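Local coordinates for chitin oligosaccahride binding protein NagB1 (Paenibacillus sp. FPU-7, PDB 7EHP) that binds short chitin oligosaccharides such as N,N'-diacetylchitobiose and probably delivers them, as an extracellular solute-binding protein, to a transporter for uptake, at residues Thr192-Trp195 / Thr196-Asp199. Sequence-based numbering, arbitrary orientation.
Sequences TRRW and TDPD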
ATOM      1  N   THR A 192     -11.058  19.431 -11.846  1.00 23.04           N
ATOM      2  CA  THR A 192     -11.488  20.476 -10.935  1.00 26.09           C
ATOM      3  C   THR A 192     -10.425  20.844  -9.915  1.00 24.78           C
ATOM      4  O   THR A 192     -10.624  21.796  -9.158  1.00 22.62           O
ATOM      5  CB  THR A 192     -12.766  20.060 -10.192  1.00 24.27           C
ATOM      6  OG1 THR A 192     -12.504  18.903  -9.389  1.00 26.25           O
ATOM      7  CG2 THR A 192     -13.873  19.750 -11.174  1.00 27.10           C
ATOM      8  N   ARG A 193      -9.325  20.100  -9.857  1.00 23.54           N
ATOM      9  CA  ARG A 193      -8.194  20.434  -9.007  1.00 22.73           C
ATOM     10  C   ARG A 193      -6.924  20.213  -9.817  1.00 20.77           C
ATOM     11  O   ARG A 193      -6.907  19.408 -10.751  1.00 27.08           O
ATOM     12  CB  ARG A 193      -8.187  19.593  -7.717  1.00 20.60           C
ATOM     13  CG  ARG A 193      -9.492  19.640  -6.905  1.00 22.91           C
ATOM     14  CD  ARG A 193      -9.702  20.994  -6.183  1.00 19.49           C
ATOM     15  NE  ARG A 193      -8.848  21.219  -5.011  1.00 20.44           N
ATOM     16  CZ  ARG A 193      -8.969  20.605  -3.830  1.00 23.52           C
ATOM     17  NH1 ARG A 193      -9.917  19.689  -3.626  1.00 21.13           N
ATOM     18  NH2 ARG A 193      -8.139  20.913  -2.838  1.00 22.64           N
ATOM     19  N   ARG A 194      -5.863  20.934  -9.472  1.00 22.13           N
ATOM     20  CA  ARG A 194      -4.623  20.880 -10.235  1.00 21.51           C
ATOM     21  C   ARG A 194      -3.454  20.619  -9.298  1.00 20.49           C
ATOM     22  O   ARG A 194      -3.430  21.125  -8.173  1.00 19.46           O
ATOM     23  CB  ARG A 194      -4.394  22.183 -11.003  1.00 26.95           C
ATOM     24  CG  ARG A 194      -5.385  22.429 -12.149  1.00 31.29           C
ATOM     25  CD  ARG A 194      -5.133  23.800 -12.816  1.00 43.54           C
ATOM     26  NE  ARG A 194      -5.587  23.830 -14.209  1.00 55.69           N
ATOM     27  CZ  ARG A 194      -5.840  24.940 -14.903  1.00 58.82           C
ATOM     28  NH1 ARG A 194      -5.687  26.133 -14.339  1.00 56.27           N
ATOM     29  NH2 ARG A 194      -6.250  24.857 -16.166  1.00 60.06           N
ATOM     30  N   TRP A 195      -2.485  19.824  -9.770  1.00 20.48           N
ATOM     31  CA  TRP A 195      -1.263  19.572  -9.001  1.00 19.65           C
ATOM     32  C   TRP A 195      -0.553  20.870  -8.624  1.00 20.94           C
ATOM     33  O   TRP A 195       0.129  20.937  -7.589  1.00 18.33           O
ATOM     34  CB  TRP A 195      -0.312  18.683  -9.817  1.00 16.59           C
ATOM     35  CG  TRP A 195      -0.767  17.229  -9.981  1.00 18.57           C
ATOM     36  CD1 TRP A 195      -1.459  16.684 -11.032  1.00 23.56           C
ATOM     37  CD2 TRP A 195      -0.523  16.153  -9.062  1.00 16.41           C
ATOM     38  NE1 TRP A 195      -1.667  15.323 -10.815  1.00 16.27           N
ATOM     39  CE2 TRP A 195      -1.101  14.983  -9.611  1.00 16.71           C
ATOM     40  CE3 TRP A 195       0.120  16.068  -7.816  1.00 15.68           C
ATOM     41  CZ2 TRP A 195      -1.051  13.749  -8.959  1.00 14.05           C
ATOM     42  CZ3 TRP A 195       0.178  14.837  -7.177  1.00 15.65           C
ATOM     43  CH2 TRP A 195      -0.407  13.695  -7.751  1.00 13.91           C
ATOM     44  N   THR A 196      -0.695  21.903  -9.456  1.00 21.79           N
ATOM     45  CA  THR A 196      -0.007  23.173  -9.261  1.00 19.96           C
ATOM     46  C   THR A 196      -0.715  24.073  -8.257  1.00 22.36           C
ATOM     47  O   THR A 196      -0.163  25.115  -7.900  1.00 20.68           O
ATOM     48  CB  THR A 196       0.132  23.913 -10.600  1.00 21.86           C
ATOM     49  OG1 THR A 196      -1.137  23.966 -11.271  1.00 19.95           O
ATOM     50  CG2 THR A 196       1.133  23.215 -11.510  1.00 22.95           C
ATOM     51  N   ASP A 197      -1.909  23.694  -7.799  1.00 19.39           N
ATOM     52  CA  ASP A 197      -2.660  24.545  -6.887  1.00 22.41           C
ATOM     53  C   ASP A 197      -1.862  24.780  -5.606  1.00 22.26           C
ATOM     54  O   ASP A 197      -1.163  23.874  -5.135  1.00 19.56           O
ATOM     55  CB  ASP A 197      -4.019  23.912  -6.559  1.00 21.78           C
ATOM     56  CG  ASP A 197      -5.021  24.024  -7.718  1.00 26.80           C
ATOM     57  OD1 ASP A 197      -4.821  24.897  -8.583  1.00 27.70           O
ATOM     58  OD2 ASP A 197      -6.025  23.264  -7.752  1.00 24.03           O
ATOM     59  N   PRO A 198      -1.937  25.986  -5.021  1.00 21.96           N
ATOM     60  CA  PRO A 198      -1.092  26.305  -3.851  1.00 20.93           C
ATOM     61  C   PRO A 198      -1.366  25.463  -2.617  1.00 24.24           C
ATOM     62  O   PRO A 198      -0.450  25.263  -1.802  1.00 21.09           O
ATOM     63  CB  PRO A 198      -1.415  27.785  -3.596  1.00 24.79           C
ATOM     64  CG  PRO A 198      -1.727  28.307  -4.971  1.00 27.67           C
ATOM     65  CD  PRO A 198      -2.566  27.198  -5.578  1.00 25.92           C
ATOM     66  N   ASP A 199      -2.596  24.973  -2.439  1.00 20.32           N
ATOM     67  CA  ASP A 199      -2.851  24.075  -1.315  1.00 24.18           C
ATOM     68  C   ASP A 199      -2.238  22.687  -1.549  1.00 17.54           C
ATOM     69  O   ASP A 199      -1.723  22.069  -0.610  1.00 18.44           O
ATOM     70  CB  ASP A 199      -4.349  23.991  -1.029  1.00 18.34           C
ATOM     71  CG  ASP A 199      -5.147  23.414  -2.185  1.00 18.57           C
ATOM     72  OD1 ASP A 199      -4.654  23.406  -3.332  1.00 19.27           O
ATOM     73  OD2 ASP A 199      -6.300  22.982  -1.938  1.00 25.75           O
TER
HETATM   74  O   HOH W   1      -6.741  22.836  -5.345  1.00 21.31           O
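Arg194 and Asp197 are the first and last residues of a type I beta turn, in which Asp197 N donates to Arg194 O at 3.0 Å with an N-H...O angle of 162°. The same two residues are joined a second time, because Asp197 OD2 accepts from Arg194 N at 2.9 Å, a bond that reaches the carboxylate from above its plane. The aspartate can fold back like this because its CG lies beside its own backbone N (chi1 -75°), and its other oxygen, OD1, packs 3.7 Å from Arg194 CB. Replacing Asp197 by alanine is likely to leave Arg194 N without its acceptor and take from the nearby water one of the two carboxylates it donates to.

Just before the turn, Arg193 reaches across to the first turn of the helix. Its chain, bent at chi2 and chi3, brings NH2 to Asp199 OD2 in a 2.9 Å salt bridge that lies close to the guanidinium plane and meets the syn side of the carboxylate. That NH2 also donates to Ala180 O; an arginine suits this place because NE is left for a different partner. One water accepts from Arg193 NE at 2.7 Å and donates to Asp197 OD2 and Asp199 OD1. Asp199 suits its place as a short carboxylate whose OD2 serves both Arg193 and Lys273 while OD1 takes the water.

The buried indole of Trp195, a large flat ring with one N-H, stacks on Phe188, meets Trp176 edge-to-face and donates from NE1 to Gln390. The whole is a beta turn leading into a helix N-terminus: Asp197 occupies the N-cap position of helix 198-213, but its side chain makes no capping bond and is bonded instead to Arg194 N, in this solute-binding protein of the periplasmic-binding-protein clan.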